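Local coordinates for protein uncharacterized RmlC-like cupin (PDB 3EBR) that is of unknown function but has a ChrR-like cupin fold, assembles as four chains and may hold a metal or small ligand in its barrel, at residues A[61-66]-A[87-92]; A[40-45]-A[111-116]; A[55-60]-A[93-98]; A[70-75]-A[100-105]. One frame throughout, in Å; residues are numbered along the deposited sequence. Where two conformers were deposited one is given.

Contact 1 of 4, residues A[61-66]-A[87-92]; sequences TGTVIV and VVYETA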
loop_
_atom_site.group_PDB
_atom_site.type_symbol
_atom_site.label_atom_id
_atom_site.label_comp_id
_atom_site.label_asym_id
_atom_site.label_seq_id
_atom_site.Cartn_x
_atom_site.Cartn_y
_atom_site.Cartn_z
ATOM N N THR A 61 7.213 6.824 -10.432
ATOM C CA THR A 61 6.538 7.518 -9.330
ATOM C C THR A 61 6.297 6.750 -8.020
ATOM O O THR A 61 6.217 7.386 -6.965
ATOM C CB THR A 61 5.179 8.076 -9.845
ATOM O OG1 THR A 61 4.363 7.005 -10.327
ATOM C CG2 THR A 61 5.405 9.089 -10.977
ATOM N N GLY A 62 6.162 5.423 -8.084
ATOM C CA GLY A 62 5.939 4.584 -6.891
ATOM C C GLY A 62 7.043 3.559 -6.751
ATOM O O GLY A 62 8.194 3.857 -7.032
ATOM N N THR A 63 6.711 2.360 -6.304
ATOM C CA THR A 63 7.702 1.307 -6.116
ATOM C C THR A 63 7.612 0.268 -7.215
ATOM O O THR A 63 6.648 0.251 -7.988
ATOM C CB THR A 63 7.495 0.614 -4.770
ATOM O OG1 THR A 63 6.169 0.093 -4.721
ATOM C CG2 THR A 63 7.684 1.595 -3.627
ATOM N N VAL A 64 8.648 -0.563 -7.296
ATOM C CA VAL A 64 8.728 -1.669 -8.235
ATOM C C VAL A 64 9.447 -2.824 -7.537
ATOM O O VAL A 64 10.545 -2.620 -7.029
ATOM C CB VAL A 64 9.508 -1.353 -9.528
ATOM C CG1 VAL A 64 9.486 -2.567 -10.464
ATOM C CG2 VAL A 64 8.933 -0.175 -10.250
ATOM N N ILE A 65 8.811 -3.990 -7.456
ATOM C CA ILE A 65 9.407 -5.194 -6.900
ATOM C C ILE A 65 9.704 -6.042 -8.138
ATOM O O ILE A 65 8.781 -6.308 -8.908
ATOM C CB ILE A 65 8.468 -5.953 -5.982
ATOM C CG1 ILE A 65 8.128 -5.114 -4.740
ATOM C CG2 ILE A 65 9.099 -7.297 -5.569
ATOM C CD1 ILE A 65 7.092 -5.742 -3.840
ATOM N N VAL A 66 10.961 -6.428 -8.354
ATOM C CA VAL A 66 11.341 -7.241 -9.501
ATOM C C VAL A 66 11.998 -8.547 -9.062
ATOM O O VAL A 66 13.010 -8.504 -8.371
ATOM C CB VAL A 66 12.343 -6.524 -10.442
ATOM C CG1 VAL A 66 12.630 -7.409 -11.636
ATOM C CG2 VAL A 66 11.821 -5.180 -10.915
ATOM N N VAL A 87 16.020 -10.534 -6.106
ATOM C CA VAL A 87 14.913 -9.615 -5.885
ATOM C C VAL A 87 15.469 -8.196 -5.864
ATOM O O VAL A 87 16.404 -7.929 -5.110
ATOM C CB VAL A 87 14.148 -9.869 -4.563
ATOM C CG1 VAL A 87 13.097 -8.767 -4.318
ATOM C CG2 VAL A 87 13.487 -11.207 -4.590
ATOM N N VAL A 88 14.935 -7.327 -6.724
ATOM C CA VAL A 88 15.301 -5.910 -6.788
ATOM C C VAL A 88 14.077 -5.117 -6.307
ATOM O O VAL A 88 12.967 -5.421 -6.723
ATOM C CB VAL A 88 15.721 -5.450 -8.203
ATOM C CG1 VAL A 88 15.921 -3.926 -8.242
ATOM C CG2 VAL A 88 16.977 -6.165 -8.654
ATOM N N TYR A 89 14.288 -4.132 -5.433
ATOM C CA TYR A 89 13.224 -3.288 -4.898
ATOM C C TYR A 89 13.543 -1.828 -5.237
ATOM O O TYR A 89 14.386 -1.224 -4.576
ATOM C CB TYR A 89 13.081 -3.488 -3.378
ATOM C CG TYR A 89 11.744 -3.008 -2.785
ATOM C CD1 TYR A 89 11.443 -1.635 -2.624
ATOM C CD2 TYR A 89 10.787 -3.942 -2.343
ATOM C CE1 TYR A 89 10.217 -1.218 -2.075
ATOM C CE2 TYR A 89 9.568 -3.532 -1.793
ATOM C CZ TYR A 89 9.286 -2.172 -1.672
ATOM O OH TYR A 89 8.087 -1.798 -1.116
ATOM N N GLU A 90 12.909 -1.292 -6.292
ATOM C CA GLU A 90 13.086 0.105 -6.686
ATOM C C GLU A 90 12.173 0.976 -5.784
ATOM O O GLU A 90 11.011 0.621 -5.572
ATOM C CB GLU A 90 12.727 0.406 -8.154
ATOM C CG GLU A 90 13.253 -0.473 -9.313
ATOM C CD GLU A 90 12.948 0.149 -10.724
ATOM O OE1 GLU A 90 13.275 1.323 -10.974
ATOM O OE2 GLU A 90 12.486 -0.571 -11.641
ATOM N N THR A 91 12.682 2.099 -5.270
ATOM C CA THR A 91 11.907 3.029 -4.416
ATOM C C THR A 91 11.385 4.237 -5.216
ATOM O O THR A 91 11.893 4.542 -6.278
ATOM C CB THR A 91 12.731 3.503 -3.216
ATOM O OG1 THR A 91 13.981 4.026 -3.673
ATOM C CG2 THR A 91 13.003 2.349 -2.277
ATOM N N ALA A 92 10.381 4.920 -4.666
ATOM C CA ALA A 92 9.717 6.092 -5.289
ATOM C C ALA A 92 10.607 7.241 -5.823
ATOM O O ALA A 92 11.696 7.483 -5.301
ATOM C CB ALA A 92 8.684 6.657 -4.309
#
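Ile-65 and Tyr-89 meet as the non-hydrogen-bonded pair of two antiparallel strands, neighbours in the six-stranded sheet of the cupin barrel, which a strand of the second subunit continues beyond 87-90. Tyr-89 has CG anti to its backbone N (chi1 -162°), and its ring reaches back to the other strand: CE2 lies 3.6 Å from Ile-65 CG1, while Thr-63 CG2 lies more loosely by CE1, on the other side of CZ, both approaching obliquely. Glu-90 and Val-64 are on the other face of the sheet, side by side and pointing the same way. Glu-90 CG stands beside its own backbone N (chi1 -48°) and the chain beyond is extended; its OE2 is 3.7 Å from Val-64 CB. Further along this face Val-66 CB is 4.2 Å from Val-88 CB, and both valines pack on Trp-73. Val-66 N and Val-88 O, like Val-88 N and Val-66 O, are hydrogen-bonded at 2.8 Å; the Val-64 and Glu-90 pair also bonds twice, less evenly. Ile-65 and Tyr-89 thus offer apolar surface to Ile-113, Ile-44 and Phe-157 of the second subunit, whereas the buried Glu-90 carboxylate is aliphatic only on its Val-64 side: OE2 has a weak bond to Tyr-75 OH, and OE1 lies close to His-96 ND1.

Contact 2 of 4, residues A[40-45]-A[111-116]; sequences RGETIT and FNIVAG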
loop_
_atom_site.group_PDB
_atom_site.type_symbol
_atom_site.label_atom_id
_atom_site.label_comp_id
_atom_site.label_asym_id
_atom_site.label_seq_id
_atom_site.Cartn_x
_atom_site.Cartn_y
_atom_site.Cartn_z
ATOM N N ARG A 40 -5.392 1.807 -7.063
ATOM C CA ARG A 40 -4.035 2.219 -6.628
ATOM C C ARG A 40 -3.006 2.389 -7.740
ATOM O O ARG A 40 -1.920 2.888 -7.462
ATOM C CB ARG A 40 -3.502 1.263 -5.559
ATOM C CG ARG A 40 -4.450 1.201 -4.382
ATOM C CD ARG A 40 -3.835 0.648 -3.142
ATOM N NE ARG A 40 -4.896 0.486 -2.143
ATOM C CZ ARG A 40 -5.279 1.361 -1.206
ATOM N NH1 ARG A 40 -4.697 2.564 -1.038
ATOM N NH2 ARG A 40 -6.281 1.012 -0.397
ATOM N N GLY A 41 -3.340 2.001 -8.977
ATOM C CA GLY A 41 -2.434 2.126 -10.112
ATOM C C GLY A 41 -1.307 1.133 -9.993
ATOM O O GLY A 41 -0.145 1.529 -9.979
ATOM N N GLU A 42 -1.664 -0.147 -9.880
ATOM C CA GLU A 42 -0.701 -1.230 -9.728
ATOM C C GLU A 42 -0.877 -2.272 -10.828
ATOM O O GLU A 42 -2.004 -2.578 -11.190
ATOM C CB GLU A 42 -0.885 -1.904 -8.372
ATOM C CG GLU A 42 0.290 -2.781 -7.923
ATOM C CD GLU A 42 -0.029 -3.632 -6.692
ATOM O OE1 GLU A 42 -0.846 -4.579 -6.816
ATOM O OE2 GLU A 42 0.606 -3.421 -5.636
ATOM N N THR A 43 0.232 -2.781 -11.364
ATOM C CA THR A 43 0.206 -3.834 -12.370
ATOM C C THR A 43 1.166 -4.945 -11.952
ATOM O O THR A 43 2.201 -4.669 -11.349
ATOM C CB THR A 43 0.592 -3.366 -13.774
ATOM O OG1 THR A 43 1.946 -2.942 -13.754
ATOM C CG2 THR A 43 -0.298 -2.221 -14.227
ATOM N N ILE A 44 0.772 -6.189 -12.236
ATOM C CA ILE A 44 1.560 -7.393 -11.970
ATOM C C ILE A 44 1.792 -7.987 -13.355
ATOM O O ILE A 44 0.828 -8.252 -14.070
ATOM C CB ILE A 44 0.871 -8.398 -11.042
ATOM C CG1 ILE A 44 0.609 -7.784 -9.659
ATOM C CG2 ILE A 44 1.740 -9.641 -10.883
ATOM C CD1 ILE A 44 -0.095 -8.729 -8.670
ATOM N N THR A 45 3.049 -8.140 -13.756
ATOM C CA THR A 45 3.386 -8.679 -15.076
ATOM C C THR A 45 4.660 -9.499 -15.147
ATOM O O THR A 45 5.464 -9.464 -14.229
ATOM C CB THR A 45 3.634 -7.517 -16.099
ATOM O OG1 THR A 45 4.707 -6.695 -15.625
ATOM C CG2 THR A 45 2.415 -6.645 -16.306
ATOM N N PHE A 111 9.509 -11.015 -13.196
ATOM C CA PHE A 111 8.185 -10.918 -12.582
ATOM C C PHE A 111 8.228 -9.580 -11.876
ATOM O O PHE A 111 9.010 -9.411 -10.954
ATOM C CB PHE A 111 7.903 -12.057 -11.618
ATOM C CG PHE A 111 6.597 -11.913 -10.899
ATOM C CD1 PHE A 111 5.403 -12.102 -11.579
ATOM C CD2 PHE A 111 6.554 -11.617 -9.538
ATOM C CE1 PHE A 111 4.187 -11.975 -10.931
ATOM C CE2 PHE A 111 5.327 -11.500 -8.874
ATOM C CZ PHE A 111 4.145 -11.667 -9.578
ATOM N N ASN A 112 7.367 -8.658 -12.302
ATOM C CA ASN A 112 7.325 -7.292 -11.816
ATOM C C ASN A 112 6.013 -6.908 -11.167
ATOM O O ASN A 112 4.969 -7.321 -11.652
ATOM C CB ASN A 112 7.499 -6.374 -13.017
ATOM C CG ASN A 112 8.595 -6.834 -13.934
ATOM O OD1 ASN A 112 9.754 -6.936 -13.543
ATOM N ND2 ASN A 112 8.226 -7.131 -15.169
ATOM N N ILE A 113 6.083 -6.132 -10.081
ATOM C CA ILE A 113 4.925 -5.601 -9.371
ATOM C C ILE A 113 5.252 -4.119 -9.339
ATOM O O ILE A 113 6.089 -3.702 -8.549
ATOM C CB ILE A 113 4.727 -6.178 -7.981
ATOM C CG1 ILE A 113 4.560 -7.691 -8.087
ATOM C CG2 ILE A 113 3.512 -5.524 -7.311
ATOM C CD1 ILE A 113 4.126 -8.317 -6.834
ATOM N N VAL A 114 4.613 -3.356 -10.224
ATOM C CA VAL A 114 4.844 -1.938 -10.387
ATOM C C VAL A 114 3.676 -1.109 -9.865
ATOM O O VAL A 114 2.575 -1.262 -10.363
ATOM C CB VAL A 114 5.071 -1.628 -11.895
ATOM C CG1 VAL A 114 5.285 -0.156 -12.132
ATOM C CG2 VAL A 114 6.266 -2.415 -12.420
ATOM N N ALA A 115 3.940 -0.237 -8.887
ATOM C CA ALA A 115 2.953 0.651 -8.294
ATOM C C ALA A 115 3.243 2.036 -8.849
ATOM O O ALA A 115 4.352 2.502 -8.703
ATOM C CB ALA A 115 3.075 0.655 -6.796
ATOM N N GLY A 116 2.272 2.677 -9.495
ATOM C CA GLY A 116 2.441 4.021 -10.061
ATOM C C GLY A 116 2.781 4.001 -11.540
ATOM O O GLY A 116 2.773 2.936 -12.180
HETATM O O HOH W 1 1.170 0.792 -12.299
#
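Ile-44 CG2 touches the Phe-111 ring at CE1 and CZ, 3.4 Å from Phe-111 CE1, in the buried half of this strand pair, made of Ile-44, Thr-45, Phe-111, Asn-112 and Ile-113. CG2 is the branch anti to the backbone N, and it meets the ring obliquely; Ile-113 adds CG1 at 4.3 Å from Ile-44 CG1. This apolar face is covered by the second subunit, whose Ile-65 meets Ile-44 and whose Tyr-67 stacks on Phe-111. On the opposite face Thr-45 OG1 stands 3.6 Å from Asn-112 ND2, while Asn-112 OD1 is bonded to Thr-110. Thr-45 and Asn-112 bond twice through the backbone, as do Thr-43 and Val-114. The other end, from Glu-42 to Gly-116, is partly exposed. Glu-42 runs beside Ile-113, with OE2 4.0 Å from Ile-113 CG2. Beyond it Gly-116 N donates to Gly-41 O at 2.7 Å, and a water bridges Gly-41 O, at 2.8 Å, and Gly-116 O, although it has more acceptors nearby than protons to give. Gly-41, with phi 71°, and Glu-42 sit together opposite Asp-37, a G1 beta bulge. Strands 42-49 and 108-115, distant in sequence, are neighbours in the six-stranded antiparallel sheet of this cupin barrel.

Contact 3 of 4, residues A[55-60]-A[93-98]; sequences MPRHHH and STRHTP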
loop_
_atom_site.group_PDB
_atom_site.type_symbol
_atom_site.label_atom_id
_atom_site.label_comp_id
_atom_site.label_asym_id
_atom_site.label_seq_id
_atom_site.Cartn_x
_atom_site.Cartn_y
_atom_site.Cartn_z
HETATM N N MSE A 55 17.438 -0.460 -22.675
HETATM C CA MSE A 55 16.068 0.106 -22.705
HETATM C C MSE A 55 16.029 1.558 -22.258
HETATM O O MSE A 55 17.006 2.030 -21.662
HETATM C CB MSE A 55 15.119 -0.820 -21.939
HETATM C CG MSE A 55 14.601 -1.865 -22.890
HETATM SE SE MSE A 55 13.520 -3.117 -22.078
HETATM C CE MSE A 55 12.064 -1.967 -21.133
ATOM N N PRO A 56 14.908 2.276 -22.549
ATOM C CA PRO A 56 14.900 3.706 -22.209
ATOM C C PRO A 56 14.936 4.015 -20.727
ATOM O O PRO A 56 14.475 3.207 -19.923
ATOM C CB PRO A 56 13.570 4.197 -22.798
ATOM C CG PRO A 56 12.720 3.022 -22.779
ATOM C CD PRO A 56 13.615 1.895 -23.160
ATOM N N ARG A 57 15.534 5.162 -20.397
ATOM C CA ARG A 57 15.623 5.604 -19.026
ATOM C C ARG A 57 14.214 6.029 -18.636
ATOM O O ARG A 57 13.504 6.648 -19.439
ATOM C CB ARG A 57 16.618 6.751 -18.845
ATOM C CG ARG A 57 16.841 7.142 -17.369
ATOM C CD ARG A 57 18.083 8.004 -17.201
ATOM N NE ARG A 57 18.013 9.222 -18.015
ATOM C CZ ARG A 57 17.634 10.446 -17.623
ATOM N NH1 ARG A 57 17.304 10.739 -16.361
ATOM N NH2 ARG A 57 17.625 11.424 -18.529
ATOM N N HIS A 58 13.797 5.633 -17.443
ATOM C CA HIS A 58 12.480 5.977 -16.943
ATOM C C HIS A 58 12.578 6.477 -15.521
ATOM O O HIS A 58 13.471 6.066 -14.785
ATOM C CB HIS A 58 11.512 4.776 -17.001
ATOM C CG HIS A 58 11.897 3.611 -16.131
ATOM N ND1 HIS A 58 12.543 2.498 -16.620
ATOM C CD2 HIS A 58 11.701 3.378 -14.808
ATOM C CE1 HIS A 58 12.732 1.634 -15.637
ATOM N NE2 HIS A 58 12.239 2.148 -14.525
ATOM N N HIS A 59 11.668 7.382 -15.179
ATOM C CA HIS A 59 11.499 7.925 -13.850
ATOM C C HIS A 59 10.248 7.204 -13.443
ATOM O O HIS A 59 9.303 7.181 -14.242
ATOM C CB HIS A 59 11.238 9.420 -13.870
ATOM C CG HIS A 59 10.930 10.009 -12.527
ATOM N ND1 HIS A 59 11.867 10.685 -11.776
ATOM C CD2 HIS A 59 9.785 10.034 -11.808
ATOM C CE1 HIS A 59 11.311 11.102 -10.654
ATOM N NE2 HIS A 59 10.050 10.718 -10.648
ATOM N N HIS A 60 10.242 6.623 -12.240
ATOM C CA HIS A 60 9.079 5.904 -11.718
ATOM C C HIS A 60 8.535 6.606 -10.465
ATOM O O HIS A 60 9.300 6.921 -9.551
ATOM C CB HIS A 60 9.411 4.438 -11.449
ATOM C CG HIS A 60 8.224 3.653 -11.012
ATOM N ND1 HIS A 60 7.072 3.588 -11.760
ATOM C CD2 HIS A 60 8.013 2.880 -9.929
ATOM C CE1 HIS A 60 6.187 2.839 -11.136
ATOM N NE2 HIS A 60 6.737 2.383 -10.028
ATOM N N SER A 93 10.115 7.881 -6.893
ATOM C CA SER A 93 10.724 9.035 -7.582
ATOM C C SER A 93 12.223 8.918 -7.902
ATOM O O SER A 93 12.993 9.830 -7.642
ATOM C CB SER A 93 10.434 10.301 -6.758
ATOM O OG SER A 93 9.040 10.404 -6.514
ATOM N N THR A 94 12.611 7.779 -8.456
ATOM C CA THR A 94 13.996 7.493 -8.835
ATOM C C THR A 94 14.049 7.196 -10.337
ATOM O O THR A 94 13.044 6.767 -10.926
ATOM C CB THR A 94 14.566 6.344 -7.997
ATOM O OG1 THR A 94 13.731 5.196 -8.143
ATOM C CG2 THR A 94 14.617 6.749 -6.525
ATOM N N ARG A 95 15.230 7.425 -10.927
ATOM C CA ARG A 95 15.488 7.252 -12.365
ATOM C C ARG A 95 16.421 6.077 -12.633
ATOM O O ARG A 95 17.439 5.929 -11.954
ATOM C CB ARG A 95 16.029 8.564 -12.938
ATOM C CG ARG A 95 14.954 9.635 -12.929
ATOM C CD ARG A 95 15.436 11.012 -13.249
ATOM N NE ARG A 95 14.319 11.961 -13.165
ATOM C CZ ARG A 95 14.414 13.290 -13.269
ATOM N NH1 ARG A 95 15.580 13.910 -13.509
ATOM N NH2 ARG A 95 13.299 14.018 -13.151
ATOM N N HIS A 96 16.054 5.241 -13.608
ATOM C CA HIS A 96 16.806 4.041 -13.976
ATOM C C HIS A 96 16.795 3.714 -15.458
ATOM O O HIS A 96 15.762 3.876 -16.106
ATOM C CB HIS A 96 16.210 2.838 -13.268
ATOM C CG HIS A 96 16.387 2.863 -11.792
ATOM N ND1 HIS A 96 15.353 3.153 -10.934
ATOM C CD2 HIS A 96 17.495 2.726 -11.024
ATOM C CE1 HIS A 96 15.806 3.146 -9.695
ATOM N NE2 HIS A 96 17.103 2.890 -9.719
ATOM N N THR A 97 17.920 3.177 -15.945
ATOM C CA THR A 97 18.122 2.770 -17.329
ATOM C C THR A 97 18.382 1.259 -17.290
ATOM O O THR A 97 19.533 0.836 -17.119
ATOM C CB THR A 97 19.303 3.501 -17.970
ATOM O OG1 THR A 97 19.075 4.902 -17.891
ATOM C CG2 THR A 97 19.453 3.095 -19.433
ATOM N N PRO A 98 17.323 0.434 -17.423
ATOM C CA PRO A 98 17.561 -1.005 -17.365
ATOM C C PRO A 98 18.221 -1.502 -18.638
ATOM O O PRO A 98 18.003 -0.936 -19.716
ATOM C CB PRO A 98 16.156 -1.587 -17.237
ATOM C CG PRO A 98 15.298 -0.616 -17.950
ATOM C CD PRO A 98 15.897 0.731 -17.662
#
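His-59 and Arg-95 meet on one face of the sheet, the imidazole and guanidinium planes turned 65° apart. Arg-95 is extended from CG to NE and its NE donates to His-59 ND1 at 3.1 Å, the donor tilted 20° out of the imidazole plane. The other ring nitrogen, NE2, is bonded to Glu-117 of the third subunit, so both nitrogens are engaged. Thr-94 O lies over one face of the same ring, offset toward its rim. Arg-57, two residues before His-59, crosses Arg-95 obliquely. A bend at chi3 sets its NE; its NH1 lies 3.6 Å from Arg-95 CD. The like charges share Asp-125 through long, weak ion pairs. Thr-97 OG1, bonded to Glu-77, lies 3.2 Å from Arg-57 CG. The strands are antiparallel neighbours in the five-stranded sheet of the cupin barrel: His-58 N to His-96 O and His-96 N to His-58 O both bond at 3.0 Å. His-58 and His-60 form an HxH pair like those that supply metal ligands in many cupins, and His-96 may match the later motif histidine; whether a metal binds here is not established. His-58 has CG between backbone N and carbonyl carbon (chi1 64°), and His-96 O lies 3.5 Å above its ring, toward the rim. Pro-98 CD comes obliquely to His-58 CE1 at 3.9 Å. His-96 leads its own ring away, to His-78 and Tyr-75. Ser-93 and Thr-94 sit together opposite His-60, a G1 beta bulge, and the Ser-93 hydroxyl, like His-59, is held by Glu-117 of the third subunit.

Contact 4 of 4, residues A[70-75]-A[100-105]; sequences QGSWRY and SAYAEG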
loop_
_atom_site.group_PDB
_atom_site.type_symbol
_atom_site.label_atom_id
_atom_site.label_comp_id
_atom_site.label_asym_id
_atom_site.label_seq_id
_atom_site.Cartn_x
_atom_site.Cartn_y
_atom_site.Cartn_z
ATOM N N GLN A 70 14.591 -15.534 -15.071
ATOM C CA GLN A 70 15.807 -15.993 -15.755
ATOM C C GLN A 70 16.532 -14.833 -16.409
ATOM O O GLN A 70 15.944 -13.774 -16.642
ATOM C CB GLN A 70 15.559 -17.085 -16.800
ATOM C CG GLN A 70 14.754 -16.703 -18.031
ATOM C CD GLN A 70 14.989 -17.683 -19.169
ATOM O OE1 GLN A 70 15.001 -18.897 -18.967
ATOM N NE2 GLN A 70 15.175 -17.157 -20.373
ATOM N N GLY A 71 17.798 -15.084 -16.734
ATOM C CA GLY A 71 18.671 -14.111 -17.352
ATOM C C GLY A 71 19.275 -13.194 -16.314
ATOM O O GLY A 71 19.039 -13.364 -15.109
ATOM N N SER A 72 20.090 -12.247 -16.782
ATOM C CA SER A 72 20.739 -11.263 -15.909
ATOM C C SER A 72 20.600 -9.875 -16.507
ATOM O O SER A 72 20.650 -9.716 -17.724
ATOM C CB SER A 72 22.213 -11.584 -15.680
ATOM O OG SER A 72 22.378 -12.908 -15.222
ATOM N N TRP A 73 20.430 -8.882 -15.643
ATOM C CA TRP A 73 20.279 -7.496 -16.065
ATOM C C TRP A 73 20.773 -6.584 -14.958
ATOM O O TRP A 73 21.134 -7.046 -13.873
ATOM C CB TRP A 73 18.821 -7.213 -16.436
ATOM C CG TRP A 73 17.879 -7.414 -15.308
ATOM C CD1 TRP A 73 17.265 -8.571 -14.960
ATOM C CD2 TRP A 73 17.443 -6.426 -14.370
ATOM N NE1 TRP A 73 16.483 -8.371 -13.862
ATOM C CE2 TRP A 73 16.570 -7.063 -13.474
ATOM C CE3 TRP A 73 17.714 -5.066 -14.200
ATOM C CZ2 TRP A 73 15.953 -6.386 -12.418
ATOM C CZ3 TRP A 73 17.118 -4.396 -13.159
ATOM C CH2 TRP A 73 16.242 -5.051 -12.276
ATOM N N ARG A 74 20.792 -5.292 -15.256
ATOM C CA ARG A 74 21.242 -4.264 -14.328
ATOM C C ARG A 74 20.781 -2.891 -14.756
ATOM O O ARG A 74 20.241 -2.732 -15.851
ATOM C CB ARG A 74 22.772 -4.277 -14.268
ATOM C CG ARG A 74 23.468 -4.211 -15.653
ATOM C CD ARG A 74 24.970 -4.276 -15.520
ATOM N NE ARG A 74 25.558 -2.979 -15.193
ATOM C CZ ARG A 74 26.083 -2.105 -16.064
ATOM N NH1 ARG A 74 26.153 -2.342 -17.388
ATOM N NH2 ARG A 74 26.578 -0.958 -15.591
ATOM N N TYR A 75 20.985 -1.920 -13.870
ATOM C CA TYR A 75 20.692 -0.525 -14.132
ATOM C C TYR A 75 22.033 0.130 -14.361
ATOM O O TYR A 75 22.985 -0.178 -13.633
ATOM C CB TYR A 75 19.976 0.167 -12.971
ATOM C CG TYR A 75 18.607 -0.379 -12.667
ATOM C CD1 TYR A 75 17.610 -0.357 -13.642
ATOM C CD2 TYR A 75 18.271 -0.848 -11.395
ATOM C CE1 TYR A 75 16.327 -0.815 -13.385
ATOM C CE2 TYR A 75 16.968 -1.321 -11.122
ATOM C CZ TYR A 75 16.007 -1.286 -12.125
ATOM O OH TYR A 75 14.752 -1.774 -11.905
ATOM N N SER A 100 20.520 -5.261 -20.317
ATOM C CA SER A 100 21.005 -6.612 -20.204
ATOM C C SER A 100 22.428 -6.618 -19.660
ATOM O O SER A 100 23.235 -5.758 -20.021
ATOM C CB SER A 100 20.973 -7.266 -21.579
ATOM O OG SER A 100 21.398 -8.613 -21.531
ATOM N N ALA A 101 22.724 -7.594 -18.796
ATOM C CA ALA A 101 24.060 -7.756 -18.197
ATOM C C ALA A 101 25.095 -8.366 -19.151
ATOM O O ALA A 101 26.253 -8.475 -18.770
ATOM C CB ALA A 101 23.974 -8.613 -16.928
ATOM N N TYR A 102 24.674 -8.804 -20.344
ATOM C CA TYR A 102 25.538 -9.392 -21.357
ATOM C C TYR A 102 25.008 -9.123 -22.769
ATOM O O TYR A 102 23.806 -9.005 -22.967
ATOM C CB TYR A 102 25.710 -10.899 -21.101
ATOM C CG TYR A 102 24.424 -11.625 -20.741
ATOM C CD1 TYR A 102 23.462 -11.929 -21.710
ATOM C CD2 TYR A 102 24.167 -12.017 -19.420
ATOM C CE1 TYR A 102 22.269 -12.582 -21.373
ATOM C CE2 TYR A 102 22.981 -12.681 -19.077
ATOM C CZ TYR A 102 22.039 -12.959 -20.055
ATOM O OH TYR A 102 20.883 -13.613 -19.704
ATOM N N ALA A 103 25.916 -9.023 -23.737
ATOM C CA ALA A 103 25.559 -8.789 -25.146
ATOM C C ALA A 103 24.845 -9.977 -25.808
ATOM O O ALA A 103 24.119 -9.791 -26.784
ATOM C CB ALA A 103 26.803 -8.435 -25.946
ATOM N N GLU A 104 25.049 -11.179 -25.273
ATOM C CA GLU A 104 24.466 -12.399 -25.801
ATOM C C GLU A 104 24.340 -13.429 -24.693
ATOM O O GLU A 104 25.236 -13.545 -23.856
ATOM C CB GLU A 104 25.350 -12.906 -26.934
ATOM C CG GLU A 104 26.818 -13.097 -26.550
ATOM C CD GLU A 104 27.711 -13.303 -27.737
ATOM O OE1 GLU A 104 27.248 -13.772 -28.796
ATOM O OE2 GLU A 104 28.901 -12.986 -27.591
ATOM N N GLY A 105 23.224 -14.154 -24.679
ATOM C CA GLY A 105 22.953 -15.164 -23.658
ATOM C C GLY A 105 21.455 -15.339 -23.484
ATOM O O GLY A 105 20.694 -14.850 -24.324
#
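Ser-72 and Ala-101 are joined by the straighter of two backbone-donated hydrogen bonds: Ala-101 N donates to Ser-72 O at 3.2 Å, N-H...O 171°, from a position 46° above the carbonyl plane. The second is weak, from Ser-72 N to Tyr-102 OH at 3.3 Å, and the same hydroxyl is bonded to Pro-106 O. Within the 100-105 segment, Ser-100 OG donates to Tyr-102 O at 2.8 Å, in the carbonyl plane and on a lone pair; Ser-100 OG is also bonded to the backbone N of Gly-52. Apart from these, the contact is van der Waals in character. Ser-72 CB has two neighbours at 3.7 Å, Ala-101 CB and Tyr-102 CE2, the second meeting it obliquely. Tyr-102 CG lies between its backbone N and carbonyl carbon (chi1 44°), and from there the ring extends toward the 70-75 segment, where Gly-71 CA comes to its edge, near its plane. In the fold this is the surface edge of the five-stranded sheet, where the outermost strand 73-75 pairs with strand 94-100. Trp-73 and Ser-100 form its antiparallel non-hydrogen-bonded pair, CA atoms 4.3 Å apart, and their side chains diverge. Trp-73 carries its indole away from the 100-105 loop toward the barrel, where NE1 bonds to Thr-68 and the ring packs on Val-88 and Ala-82. Ala-101 and Tyr-102 also touch a crystal neighbour.

In the fold
Contact 1 is wholly buried, contacts 2 and 3 are partly so, and contact 4 lies at the surface. Contacts 1 and 2 share the six-stranded sheet, where strands 64-70 and 108-115 are neighbours, and both meet the second subunit with apolar side chains. Contacts 3 and 4 belong to the five-stranded sheet and share strand 94-100, but contact 3 is rich in histidines and arginines, whereas contact 4 joins a strand to a loop through few bonds. The two sheets come together at Glu-90 of contact 1, close to His-96 of contact 3 and weakly hydrogen-bonded to Tyr-75 of contact 4, and at His-60 of contact 3, which packs on Val-114 of contact 2.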